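Local coordinates for kelch repeat and BTB domain-containing protein A55 (Vaccinia virus WR, PDB 6I2M) that probably serves as a substrate-specific adapter of CUL3-containing E3 ubiquitin ligases, directing host proteins to ubiquitination and proteasomal degradation, at residues 50-53 with 57-60; 73-78 with 92-97; 121-126 with 143-148. All blocks are in the same frame, centred on the assembly; numbering follows the deposited sequence.

Interaction 1 of 3, residues 50-53 with 57-60; sequences FSNN and SNEY
The side chain of Ser57 lies against the backbone of Asn52 and Asn53, inside the bend that follows helix 44-49. Ser57 CB is 3.6 Å from Asn52 N, and the hydroxyl points into the bend. With OG anti to its own carbonyl carbon (chi1 -62°), Ser57 OG is brought 3.5 Å from Asn53 N and into hydrogen bonds with Leu49 O and Phe54 N, both just outside the two segments. Phe50 meets the other end of the same serine: the rim of its ring, at Phe50 CD1, stands 3.6 Å from Ser57 O, with the carbonyl oxygen in the ring plane. The ring itself is sunk between helix 36-42 and strand 23-27 and also packs on Phe20 of the second subunit. Farther out, Asn52 and Asn58 reach across at about a right angle, yet their amide planes lie only 12° apart. Asn58 ND2 donates to Asn52 OD1 over 3.4 Å, a weak bond with an N-H...O angle of 129°. On the first segment alone, Asn53 ND2 makes a straight but long and weak bond to Ser51 OG, which is also hydrogen-bonded to Ile48 O. The chemistry thus grades from a buried serine hydroxyl, gripped by main-chain partners, to an exposed, weakly bonded amide pair, consistent with a BTB-domain loop held more by Ser57 and the Phe50 ring than by the two asparagines.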
ATOM      1  N   PHE A  50      -0.016   3.522  19.798  1.00 65.13           N
ATOM      2  CA  PHE A  50       1.271   4.158  19.491  1.00 65.73           C
ATOM      3  C   PHE A  50       1.084   5.644  19.128  1.00 69.91           C
ATOM      4  O   PHE A  50       1.509   6.085  18.057  1.00 69.71           O
ATOM      5  CB  PHE A  50       2.025   3.392  18.376  1.00 67.17           C
ATOM      6  CG  PHE A  50       2.010   1.879  18.448  1.00 68.19           C
ATOM      7  CD1 PHE A  50       2.529   1.213  19.553  1.00 71.81           C
ATOM      8  CD2 PHE A  50       1.534   1.122  17.384  1.00 69.65           C
ATOM      9  CE1 PHE A  50       2.521  -0.183  19.613  1.00 72.42           C
ATOM     10  CE2 PHE A  50       1.530  -0.274  17.445  1.00 72.14           C
ATOM     11  CZ  PHE A  50       2.021  -0.917  18.559  1.00 70.68           C
ATOM     12  N   SER A  51       0.450   6.410  20.037  1.00 66.81           N
ATOM     13  CA  SER A  51       0.161   7.835  19.855  1.00 67.42           C
ATOM     14  C   SER A  51       1.032   8.762  20.722  1.00 73.35           C
ATOM     15  O   SER A  51       0.898   9.987  20.622  1.00 74.17           O
ATOM     16  CB  SER A  51      -1.321   8.108  20.103  1.00 70.19           C
ATOM     17  OG  SER A  51      -1.685   7.796  21.438  1.00 77.89           O
ATOM     18  N   ASN A  52       1.926   8.175  21.557  1.00 70.37           N
ATOM     19  CA  ASN A  52       2.848   8.851  22.489  1.00 72.07           C
ATOM     20  C   ASN A  52       2.104   9.661  23.574  1.00 76.80           C
ATOM     21  O   ASN A  52       2.625  10.665  24.067  1.00 78.33           O
ATOM     22  CB  ASN A  52       3.906   9.700  21.748  1.00 74.54           C
ATOM     23  CG  ASN A  52       4.698   8.954  20.698  1.00 99.30           C
ATOM     24  OD1 ASN A  52       5.239   7.865  20.934  1.00 93.52           O
ATOM     25  ND2 ASN A  52       4.794   9.537  19.513  1.00 92.09           N
ATOM     26  N   ASN A  53       0.900   9.194  23.964  1.00 72.20           N
ATOM     27  CA  ASN A  53       0.043   9.834  24.968  1.00 73.01           C
ATOM     28  C   ASN A  53      -0.205   8.950  26.202  1.00 77.14           C
ATOM     29  O   ASN A  53      -0.766   9.431  27.190  1.00 77.58           O
ATOM     30  CB  ASN A  53      -1.292  10.253  24.335  1.00 72.72           C
ATOM     31  CG  ASN A  53      -1.172  11.370  23.328  1.00 93.59           C
ATOM     32  OD1 ASN A  53      -0.980  12.538  23.676  1.00 90.36           O
ATOM     33  ND2 ASN A  53      -1.293  11.038  22.054  1.00 83.02           N
ATOM     34  N   SER A  57       2.441   3.275  24.967  1.00 74.95           N
ATOM     35  CA  SER A  57       2.803   3.830  23.662  1.00 74.57           C
ATOM     36  C   SER A  57       4.208   3.470  23.182  1.00 79.93           C
ATOM     37  O   SER A  57       4.379   3.125  22.011  1.00 78.52           O
ATOM     38  CB  SER A  57       2.606   5.341  23.647  1.00 78.51           C
ATOM     39  OG  SER A  57       1.244   5.673  23.863  1.00 85.87           O
ATOM     40  N   ASN A  58       5.203   3.550  24.080  1.00 78.99           N
ATOM     41  CA  ASN A  58       6.599   3.260  23.760  1.00 80.13           C
ATOM     42  C   ASN A  58       7.015   1.872  24.269  1.00 84.86           C
ATOM     43  O   ASN A  58       7.724   1.754  25.274  1.00 86.30           O
ATOM     44  CB  ASN A  58       7.522   4.379  24.277  1.00 83.64           C
ATOM     45  CG  ASN A  58       7.105   5.767  23.849  1.00109.03           C
ATOM     46  OD1 ASN A  58       6.346   6.455  24.541  1.00103.42           O
ATOM     47  ND2 ASN A  58       7.588   6.206  22.696  1.00101.72           N
ATOM     48  N   GLU A  59       6.547   0.820  23.573  1.00 80.18           N
ATOM     49  CA  GLU A  59       6.846  -0.577  23.898  1.00 80.30           C
ATOM     50  C   GLU A  59       7.075  -1.436  22.643  1.00 84.24           C
ATOM     51  O   GLU A  59       6.606  -1.084  21.558  1.00 82.69           O
ATOM     52  CB  GLU A  59       5.778  -1.188  24.834  1.00 81.20           C
ATOM     53  CG  GLU A  59       4.440  -1.506  24.177  1.00 88.19           C
ATOM     54  CD  GLU A  59       3.310  -1.957  25.088  1.00101.72           C
ATOM     55  OE1 GLU A  59       3.513  -2.027  26.322  1.00 97.18           O
ATOM     56  OE2 GLU A  59       2.215  -2.249  24.556  1.00 88.15           O
ATOM     57  N   TYR A  60       7.797  -2.559  22.802  1.00 82.17           N
ATOM     58  CA  TYR A  60       8.120  -3.500  21.727  1.00 81.91           C
ATOM     59  C   TYR A  60       7.172  -4.716  21.733  1.00 84.14           C
ATOM     60  O   TYR A  60       7.034  -5.383  20.706  1.00 83.02           O
ATOM     61  CB  TYR A  60       9.586  -3.960  21.864  1.00 85.38           C
ATOM     62  CG  TYR A  60      10.229  -4.435  20.577  1.00 87.93           C
ATOM     63  CD1 TYR A  60      10.205  -5.780  20.217  1.00 89.98           C
ATOM     64  CD2 TYR A  60      10.917  -3.550  19.751  1.00 89.25           C
ATOM     65  CE1 TYR A  60      10.812  -6.227  19.043  1.00 91.22           C
ATOM     66  CE2 TYR A  60      11.536  -3.986  18.579  1.00 90.42           C
ATOM     67  CZ  TYR A  60      11.477  -5.326  18.227  1.00 98.24           C
ATOM     68  OH  TYR A  60      12.080  -5.764  17.070  1.00100.02           O
TER

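Interaction 2 of 3, residues 73-78 with 92-97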
ATOM      1  N   ASN A  73      -3.701 -13.427  13.527  1.00 77.10           N
ATOM      2  CA  ASN A  73      -2.699 -13.731  12.496  1.00 77.35           C
ATOM      3  C   ASN A  73      -3.210 -13.448  11.077  1.00 81.42           C
ATOM      4  O   ASN A  73      -2.500 -12.812  10.295  1.00 80.55           O
ATOM      5  CB  ASN A  73      -2.207 -15.180  12.621  1.00 79.45           C
ATOM      6  CG  ASN A  73      -1.015 -15.498  11.753  1.00102.56           C
ATOM      7  OD1 ASN A  73       0.131 -15.171  12.080  1.00 96.67           O
ATOM      8  ND2 ASN A  73      -1.261 -16.143  10.623  1.00 95.62           N
ATOM      9  N   ASP A  74      -4.442 -13.899  10.758  1.00 78.73           N
ATOM     10  CA  ASP A  74      -5.070 -13.688   9.451  1.00 78.96           C
ATOM     11  C   ASP A  74      -5.462 -12.231   9.233  1.00 81.63           C
ATOM     12  O   ASP A  74      -5.445 -11.766   8.092  1.00 81.64           O
ATOM     13  CB  ASP A  74      -6.277 -14.620   9.254  1.00 82.33           C
ATOM     14  CG  ASP A  74      -5.937 -16.090   9.059  1.00 91.85           C
ATOM     15  OD1 ASP A  74      -4.732 -16.414   8.928  1.00 91.67           O
ATOM     16  OD2 ASP A  74      -6.873 -16.915   9.033  1.00 99.36           O
ATOM     17  N   LEU A  75      -5.802 -11.512  10.324  1.00 76.83           N
ATOM     18  CA  LEU A  75      -6.155 -10.093  10.276  1.00 75.36           C
ATOM     19  C   LEU A  75      -4.926  -9.242   9.974  1.00 78.53           C
ATOM     20  O   LEU A  75      -5.046  -8.263   9.242  1.00 77.99           O
ATOM     21  CB  LEU A  75      -6.848  -9.631  11.565  1.00 74.68           C
ATOM     22  CG  LEU A  75      -8.339  -9.952  11.675  1.00 80.08           C
ATOM     23  CD1 LEU A  75      -8.798  -9.891  13.103  1.00 79.94           C
ATOM     24  CD2 LEU A  75      -9.173  -9.015  10.835  1.00 82.43           C
ATOM     25  N   ILE A  76      -3.743  -9.636  10.502  1.00 75.03           N
ATOM     26  CA  ILE A  76      -2.464  -8.965  10.230  1.00 74.49           C
ATOM     27  C   ILE A  76      -2.110  -9.234   8.759  1.00 79.32           C
ATOM     28  O   ILE A  76      -1.689  -8.313   8.061  1.00 78.72           O
ATOM     29  CB  ILE A  76      -1.340  -9.377  11.228  1.00 77.61           C
ATOM     30  CG1 ILE A  76      -1.684  -8.923  12.664  1.00 77.47           C
ATOM     31  CG2 ILE A  76       0.038  -8.820  10.805  1.00 78.26           C
ATOM     32  CD1 ILE A  76      -1.075  -9.777  13.757  1.00 85.86           C
ATOM     33  N   ASP A  77      -2.360 -10.475   8.278  1.00 77.22           N
ATOM     34  CA  ASP A  77      -2.153 -10.874   6.880  1.00 78.18           C
ATOM     35  C   ASP A  77      -3.062 -10.051   5.955  1.00 81.98           C
ATOM     36  O   ASP A  77      -2.655  -9.720   4.842  1.00 81.94           O
ATOM     37  CB  ASP A  77      -2.410 -12.382   6.689  1.00 81.57           C
ATOM     38  CG  ASP A  77      -1.362 -13.308   7.288  1.00 91.98           C
ATOM     39  OD1 ASP A  77      -0.185 -12.891   7.393  1.00 91.99           O
ATOM     40  OD2 ASP A  77      -1.714 -14.457   7.629  1.00 98.98           O
ATOM     41  N   TYR A  78      -4.274  -9.694   6.442  1.00 78.24           N
ATOM     42  CA  TYR A  78      -5.238  -8.857   5.724  1.00 78.27           C
ATOM     43  C   TYR A  78      -4.756  -7.400   5.668  1.00 80.47           C
ATOM     44  O   TYR A  78      -4.984  -6.734   4.655  1.00 80.75           O
ATOM     45  CB  TYR A  78      -6.645  -8.962   6.343  1.00 79.81           C
ATOM     46  CG  TYR A  78      -7.705  -8.196   5.582  1.00 82.29           C
ATOM     47  CD1 TYR A  78      -8.218  -8.679   4.381  1.00 86.00           C
ATOM     48  CD2 TYR A  78      -8.199  -6.987   6.063  1.00 82.17           C
ATOM     49  CE1 TYR A  78      -9.187  -7.974   3.672  1.00 87.69           C
ATOM     50  CE2 TYR A  78      -9.168  -6.272   5.362  1.00 83.87           C
ATOM     51  CZ  TYR A  78      -9.665  -6.772   4.169  1.00 93.15           C
ATOM     52  OH  TYR A  78     -10.625  -6.074   3.477  1.00 95.32           O
ATOM     53  N   LYS A  92     -17.055 -15.955  12.156  1.00 89.69           N
ATOM     54  CA  LYS A  92     -17.669 -15.683  13.454  1.00 89.27           C
ATOM     55  C   LYS A  92     -16.629 -15.092  14.420  1.00 90.67           C
ATOM     56  O   LYS A  92     -16.930 -14.137  15.137  1.00 89.04           O
ATOM     57  CB  LYS A  92     -18.250 -16.992  14.019  1.00 94.27           C
ATOM     58  CG  LYS A  92     -19.287 -16.816  15.118  1.00109.30           C
ATOM     59  CD  LYS A  92     -19.789 -18.166  15.614  1.00121.43           C
ATOM     60  CE  LYS A  92     -20.791 -18.027  16.732  1.00132.34           C
ATOM     61  NZ  LYS A  92     -21.266 -19.349  17.214  1.00143.30           N
ATOM     62  N   TYR A  93     -15.400 -15.642  14.405  1.00 86.59           N
ATOM     63  CA  TYR A  93     -14.304 -15.219  15.278  1.00 84.33           C
ATOM     64  C   TYR A  93     -13.467 -14.070  14.703  1.00 85.56           C
ATOM     65  O   TYR A  93     -12.929 -13.283  15.482  1.00 83.58           O
ATOM     66  CB  TYR A  93     -13.421 -16.418  15.674  1.00 86.27           C
ATOM     67  CG  TYR A  93     -14.205 -17.577  16.257  1.00 90.37           C
ATOM     68  CD1 TYR A  93     -14.622 -17.567  17.585  1.00 92.57           C
ATOM     69  CD2 TYR A  93     -14.542 -18.679  15.475  1.00 93.34           C
ATOM     70  CE1 TYR A  93     -15.355 -18.625  18.122  1.00 95.66           C
ATOM     71  CE2 TYR A  93     -15.274 -19.742  16.001  1.00 96.62           C
ATOM     72  CZ  TYR A  93     -15.678 -19.711  17.326  1.00104.01           C
ATOM     73  OH  TYR A  93     -16.397 -20.759  17.850  1.00107.27           O
ATOM     74  N   ILE A  94     -13.366 -13.963  13.357  1.00 81.99           N
ATOM     75  CA  ILE A  94     -12.609 -12.894  12.684  1.00 80.03           C
ATOM     76  C   ILE A  94     -13.317 -11.536  12.868  1.00 82.73           C
ATOM     77  O   ILE A  94     -12.644 -10.532  13.105  1.00 80.68           O
ATOM     78  CB  ILE A  94     -12.261 -13.230  11.197  1.00 83.86           C
ATOM     79  CG1 ILE A  94     -11.408 -14.521  11.111  1.00 85.12           C
ATOM     80  CG2 ILE A  94     -11.523 -12.060  10.504  1.00 82.91           C
ATOM     81  CD1 ILE A  94     -11.370 -15.204   9.739  1.00 93.84           C
ATOM     82  N   LEU A  95     -14.667 -11.522  12.817  1.00 80.41           N
ATOM     83  CA  LEU A  95     -15.476 -10.315  13.007  1.00 79.83           C
ATOM     84  C   LEU A  95     -15.351  -9.752  14.434  1.00 82.31           C
ATOM     85  O   LEU A  95     -15.227  -8.536  14.587  1.00 80.88           O
ATOM     86  CB  LEU A  95     -16.953 -10.573  12.629  1.00 82.01           C
ATOM     87  CG  LEU A  95     -17.938  -9.396  12.758  1.00 86.84           C
ATOM     88  CD1 LEU A  95     -17.725  -8.359  11.667  1.00 86.51           C
ATOM     89  CD2 LEU A  95     -19.364  -9.881  12.718  1.00 91.61           C
ATOM     90  N   SER A  96     -15.365 -10.632  15.461  1.00 79.18           N
ATOM     91  CA  SER A  96     -15.241 -10.273  16.883  1.00 78.17           C
ATOM     92  C   SER A  96     -13.923  -9.560  17.188  1.00 79.66           C
ATOM     93  O   SER A  96     -13.919  -8.550  17.898  1.00 78.24           O
ATOM     94  CB  SER A  96     -15.360 -11.513  17.764  1.00 83.05           C
ATOM     95  OG  SER A  96     -16.659 -12.075  17.706  1.00 94.86           O
ATOM     96  N   THR A  97     -12.810 -10.093  16.648  1.00 75.53           N
ATOM     97  CA  THR A  97     -11.462  -9.555  16.819  1.00 73.80           C
ATOM     98  C   THR A  97     -11.306  -8.245  16.033  1.00 76.41           C
ATOM     99  O   THR A  97     -10.684  -7.306  16.538  1.00 74.88           O
ATOM    100  CB  THR A  97     -10.411 -10.610  16.450  1.00 82.23           C
ATOM    101  OG1 THR A  97     -10.786 -11.882  16.987  1.00 83.37           O
ATOM    102  CG2 THR A  97      -9.023 -10.240  16.931  1.00 79.65           C
TER
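Leu75 swings its CG anti to the carbonyl carbon (chi1 -81°), and its extended second torsion (161°) spreads the two methyls toward different residues of the facing helix. On the other side, Ile94 places CG1 opposite its carbonyl carbon, which turns the CG2 branch to the front. The result is a worked example of how one branched side chain can engage two positions about one turn apart (i and i+3) on a neighbouring helix. Leu75 CD2 rests 3.9 Å from Ile94 CG2, and Ile94 CG2 also lies 4.0 Å from Leu75 CG; the two side chains point opposite ways as they pass alongside. Leu75 CD1 takes the other partner, lying 3.8 Å from Thr97 CB and 3.9 Å from Thr97 CG2.

Thr97 has both an apolar and a polar role. Its methyl and CB offer an apolar surface to the leucine, whereas its hydroxyl turns back along its own helix, where Thr97 OG1 donates to Tyr93 O over 3.0 Å. The C=O...O angle of this bond is 160°. Thr97 OG1 and Tyr93 O are each also hydrogen-bonded to Ser71 OG of helix 69-79, about one turn before Leu75, giving a polar link between the helices beside the apolar contact.

The contact joins helix 69-79 to helix 91-101 in the helical part of the BTB domain, which here lies near the centre of the chain. Helix 104-116 packs alongside both partners, with Ala106 against Leu75 and Cys110 against Ile94, while Leu67 in the loop before helix 69-79 touches Thr97.

Interaction 3 of 3, residues 121-126 with 143-148; sequences KNCIDF and FNTILQ
Cys123 and Ile146 meet within the all-helical BACK region that follows the BTB domain in this family of adapters, and together with Thr145 they account for most of the surface buried here. The segments belong to consecutive helices, 120-132 and 136-147, whose local axes come within 8.5 Å and run at 132° to one another, closer to antiparallel than to parallel. Where Cys123 faces Thr145, their CA atoms are only 6.1 Å apart, a near approach consistent with the small side chains of these two residues. Cys123 CB packs directly on Thr145 CB at 3.7 Å, with Thr145 CG2 beside it. The threonine hydroxyl is bonded to Ala141 O in its own helix, while its CB and CG2 face Cys123.

The thiol of Cys123 sits between its backbone N and carbonyl carbon (chi1 66°), a rotation that carries Cys123 SG toward the second helix and against Ile146 CG1, 3.7 Å away. Ile146 extends from the flank of its helix, and the terminal methyl reaches the backbone of the first segment rather than another side-chain tip. Leu153 of helix 150-153 packs on Cys123, Ile124 and Ile146 alike, while Ile170 of helix 164-171 also packs on Ile146. At the far end of the isoleucine, Ile146 CD1 rests 3.5 Å from Cys123 O and 3.8 Å from Ile124 CA.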
ATOM      1  N   LYS A 121     -29.463 -22.770   7.819  1.00 86.50           N
ATOM      2  CA  LYS A 121     -28.574 -23.508   8.722  1.00 86.50           C
ATOM      3  C   LYS A 121     -27.581 -22.596   9.471  1.00 89.43           C
ATOM      4  O   LYS A 121     -27.025 -23.012  10.493  1.00 88.79           O
ATOM      5  CB  LYS A 121     -27.840 -24.636   7.963  1.00 90.68           C
ATOM      6  CG  LYS A 121     -27.043 -24.171   6.742  1.00105.64           C
ATOM      7  CD  LYS A 121     -26.841 -25.294   5.735  1.00116.97           C
ATOM      8  CE  LYS A 121     -26.297 -24.796   4.416  1.00127.72           C
ATOM      9  NZ  LYS A 121     -27.330 -24.081   3.615  1.00135.41           N
ATOM     10  N   ASN A 122     -27.368 -21.361   8.967  1.00 85.46           N
ATOM     11  CA  ASN A 122     -26.439 -20.382   9.537  1.00 84.47           C
ATOM     12  C   ASN A 122     -27.098 -19.361  10.468  1.00 87.14           C
ATOM     13  O   ASN A 122     -26.582 -19.131  11.563  1.00 86.32           O
ATOM     14  CB  ASN A 122     -25.659 -19.663   8.425  1.00 85.66           C
ATOM     15  CG  ASN A 122     -24.802 -20.557   7.557  1.00111.35           C
ATOM     16  OD1 ASN A 122     -24.203 -21.541   8.011  1.00107.16           O
ATOM     17  ND2 ASN A 122     -24.713 -20.221   6.280  1.00103.77           N
ATOM     18  N   CYS A 123     -28.224 -18.749  10.028  1.00 83.37           N
ATOM     19  CA  CYS A 123     -28.992 -17.706  10.730  1.00 82.50           C
ATOM     20  C   CYS A 123     -29.262 -17.998  12.211  1.00 85.81           C
ATOM     21  O   CYS A 123     -29.201 -17.080  13.032  1.00 85.07           O
ATOM     22  CB  CYS A 123     -30.290 -17.404   9.988  1.00 82.86           C
ATOM     23  SG  CYS A 123     -31.469 -18.780   9.957  1.00 87.30           S
ATOM     24  N   ILE A 124     -29.572 -19.266  12.535  1.00 82.43           N
ATOM     25  CA  ILE A 124     -29.855 -19.753  13.888  1.00 82.02           C
ATOM     26  C   ILE A 124     -28.639 -19.547  14.829  1.00 85.03           C
ATOM     27  O   ILE A 124     -28.826 -19.199  15.996  1.00 84.53           O
ATOM     28  CB  ILE A 124     -30.391 -21.222  13.839  1.00 85.73           C
ATOM     29  CG1 ILE A 124     -30.908 -21.696  15.216  1.00 86.13           C
ATOM     30  CG2 ILE A 124     -29.384 -22.214  13.227  1.00 87.12           C
ATOM     31  CD1 ILE A 124     -32.190 -22.496  15.148  1.00 93.70           C
ATOM     32  N   ASP A 125     -27.410 -19.697  14.294  1.00 81.05           N
ATOM     33  CA  ASP A 125     -26.157 -19.526  15.029  1.00 80.46           C
ATOM     34  C   ASP A 125     -25.702 -18.062  15.078  1.00 82.93           C
ATOM     35  O   ASP A 125     -25.189 -17.623  16.110  1.00 82.57           O
ATOM     36  CB  ASP A 125     -25.060 -20.424  14.421  1.00 82.93           C
ATOM     37  CG  ASP A 125     -23.721 -20.394  15.136  1.00 94.38           C
ATOM     38  OD1 ASP A 125     -23.708 -20.485  16.385  1.00 95.13           O
ATOM     39  OD2 ASP A 125     -22.684 -20.301  14.445  1.00100.93           O
ATOM     40  N   PHE A 126     -25.890 -17.311  13.970  1.00 78.43           N
ATOM     41  CA  PHE A 126     -25.492 -15.905  13.858  1.00 77.59           C
ATOM     42  C   PHE A 126     -26.333 -14.941  14.708  1.00 80.35           C
ATOM     43  O   PHE A 126     -25.862 -13.840  15.003  1.00 80.02           O
ATOM     44  CB  PHE A 126     -25.446 -15.449  12.390  1.00 79.32           C
ATOM     45  CG  PHE A 126     -24.227 -15.933  11.640  1.00 81.27           C
ATOM     46  CD1 PHE A 126     -22.978 -15.366  11.868  1.00 84.47           C
ATOM     47  CD2 PHE A 126     -24.329 -16.947  10.696  1.00 83.85           C
ATOM     48  CE1 PHE A 126     -21.849 -15.821  11.180  1.00 85.95           C
ATOM     49  CE2 PHE A 126     -23.199 -17.398  10.004  1.00 87.35           C
ATOM     50  CZ  PHE A 126     -21.968 -16.829  10.249  1.00 85.54           C
ATOM     51  N   PHE A 143     -32.504 -12.560  12.549  1.00 76.99           N
ATOM     52  CA  PHE A 143     -33.850 -12.646  13.117  1.00 77.22           C
ATOM     53  C   PHE A 143     -34.874 -12.807  11.989  1.00 81.38           C
ATOM     54  O   PHE A 143     -35.770 -13.645  12.101  1.00 81.28           O
ATOM     55  CB  PHE A 143     -34.152 -11.393  13.956  1.00 79.47           C
ATOM     56  CG  PHE A 143     -35.466 -11.388  14.700  1.00 81.66           C
ATOM     57  CD1 PHE A 143     -35.582 -11.998  15.944  1.00 85.21           C
ATOM     58  CD2 PHE A 143     -36.574 -10.727  14.184  1.00 84.11           C
ATOM     59  CE1 PHE A 143     -36.792 -11.976  16.642  1.00 86.85           C
ATOM     60  CE2 PHE A 143     -37.785 -10.708  14.881  1.00 87.69           C
ATOM     61  CZ  PHE A 143     -37.886 -11.333  16.105  1.00 86.22           C
ATOM     62  N   ASN A 144     -34.722 -12.022  10.898  1.00 77.77           N
ATOM     63  CA  ASN A 144     -35.594 -12.069   9.720  1.00 77.61           C
ATOM     64  C   ASN A 144     -35.460 -13.401   8.977  1.00 81.50           C
ATOM     65  O   ASN A 144     -36.464 -13.933   8.498  1.00 81.39           O
ATOM     66  CB  ASN A 144     -35.306 -10.894   8.773  1.00 77.93           C
ATOM     67  CG  ASN A 144     -35.636  -9.527   9.328  1.00100.46           C
ATOM     68  OD1 ASN A 144     -36.651  -9.316  10.005  1.00 95.10           O
ATOM     69  ND2 ASN A 144     -34.783  -8.557   9.037  1.00 92.16           N
ATOM     70  N   THR A 145     -34.225 -13.943   8.898  1.00 77.94           N
ATOM     71  CA  THR A 145     -33.922 -15.216   8.235  1.00 78.16           C
ATOM     72  C   THR A 145     -34.421 -16.405   9.089  1.00 82.38           C
ATOM     73  O   THR A 145     -34.751 -17.451   8.528  1.00 82.55           O
ATOM     74  CB  THR A 145     -32.438 -15.285   7.831  1.00 85.97           C
ATOM     75  OG1 THR A 145     -32.051 -14.030   7.272  1.00 85.89           O
ATOM     76  CG2 THR A 145     -32.151 -16.387   6.814  1.00 84.99           C
ATOM     77  N   ILE A 146     -34.511 -16.231  10.429  1.00 78.80           N
ATOM     78  CA  ILE A 146     -35.043 -17.249  11.345  1.00 79.00           C
ATOM     79  C   ILE A 146     -36.567 -17.310  11.173  1.00 83.41           C
ATOM     80  O   ILE A 146     -37.122 -18.401  11.041  1.00 83.45           O
ATOM     81  CB  ILE A 146     -34.594 -17.007  12.823  1.00 81.92           C
ATOM     82  CG1 ILE A 146     -33.194 -17.602  13.061  1.00 82.31           C
ATOM     83  CG2 ILE A 146     -35.604 -17.564  13.856  1.00 82.93           C
ATOM     84  CD1 ILE A 146     -32.445 -17.015  14.233  1.00 89.85           C
ATOM     85  N   LEU A 147     -37.220 -16.130  11.142  1.00 80.00           N
ATOM     86  CA  LEU A 147     -38.665 -15.959  10.986  1.00 80.29           C
ATOM     87  C   LEU A 147     -39.206 -16.486   9.648  1.00 84.71           C
ATOM     88  O   LEU A 147     -40.335 -16.975   9.612  1.00 84.80           O
ATOM     89  CB  LEU A 147     -39.051 -14.483  11.205  1.00 80.25           C
ATOM     90  CG  LEU A 147     -39.665 -14.118  12.570  1.00 85.29           C
ATOM     91  CD1 LEU A 147     -38.653 -14.226  13.702  1.00 85.35           C
ATOM     92  CD2 LEU A 147     -40.222 -12.714  12.549  1.00 87.99           C
ATOM     93  N   GLN A 148     -38.399 -16.417   8.565  1.00 81.36           N
ATOM     94  CA  GLN A 148     -38.797 -16.912   7.239  1.00 81.93           C
ATOM     95  C   GLN A 148     -38.539 -18.429   7.060  1.00 86.69           C
ATOM     96  O   GLN A 148     -39.001 -19.015   6.077  1.00 87.21           O
ATOM     97  CB  GLN A 148     -38.172 -16.076   6.098  1.00 83.12           C
ATOM     98  CG  GLN A 148     -36.655 -16.200   5.939  1.00 98.64           C
ATOM     99  CD  GLN A 148     -36.085 -15.215   4.943  1.00118.02           C
ATOM    100  OE1 GLN A 148     -36.274 -13.996   5.045  1.00112.94           O
ATOM    101  NE2 GLN A 148     -35.353 -15.723   3.964  1.00110.87           N
TER

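Taken from the N terminus, the three contacts follow one another in series, with none nested in or crossing another. Interaction 1 closes a short loop between helix 44-49 and strand 61-63, at the edge of the BTB domain near the second subunit. Interaction 2 closes a longer excursion, bringing helix 91-101 back to helix 69-79. Interaction 3 closes the helical hairpin of helices 120-132 and 136-147 around their short connection, in the BACK region and on the opposite side of the chain's centre from interaction 1; their centres lie about 43 Å apart. Interactions 2 and 3 are joined directly by a salt bridge, Lys92 NZ to Asp125 OD1 at 2.8 Å, which ties the BTB helices to the BACK helices.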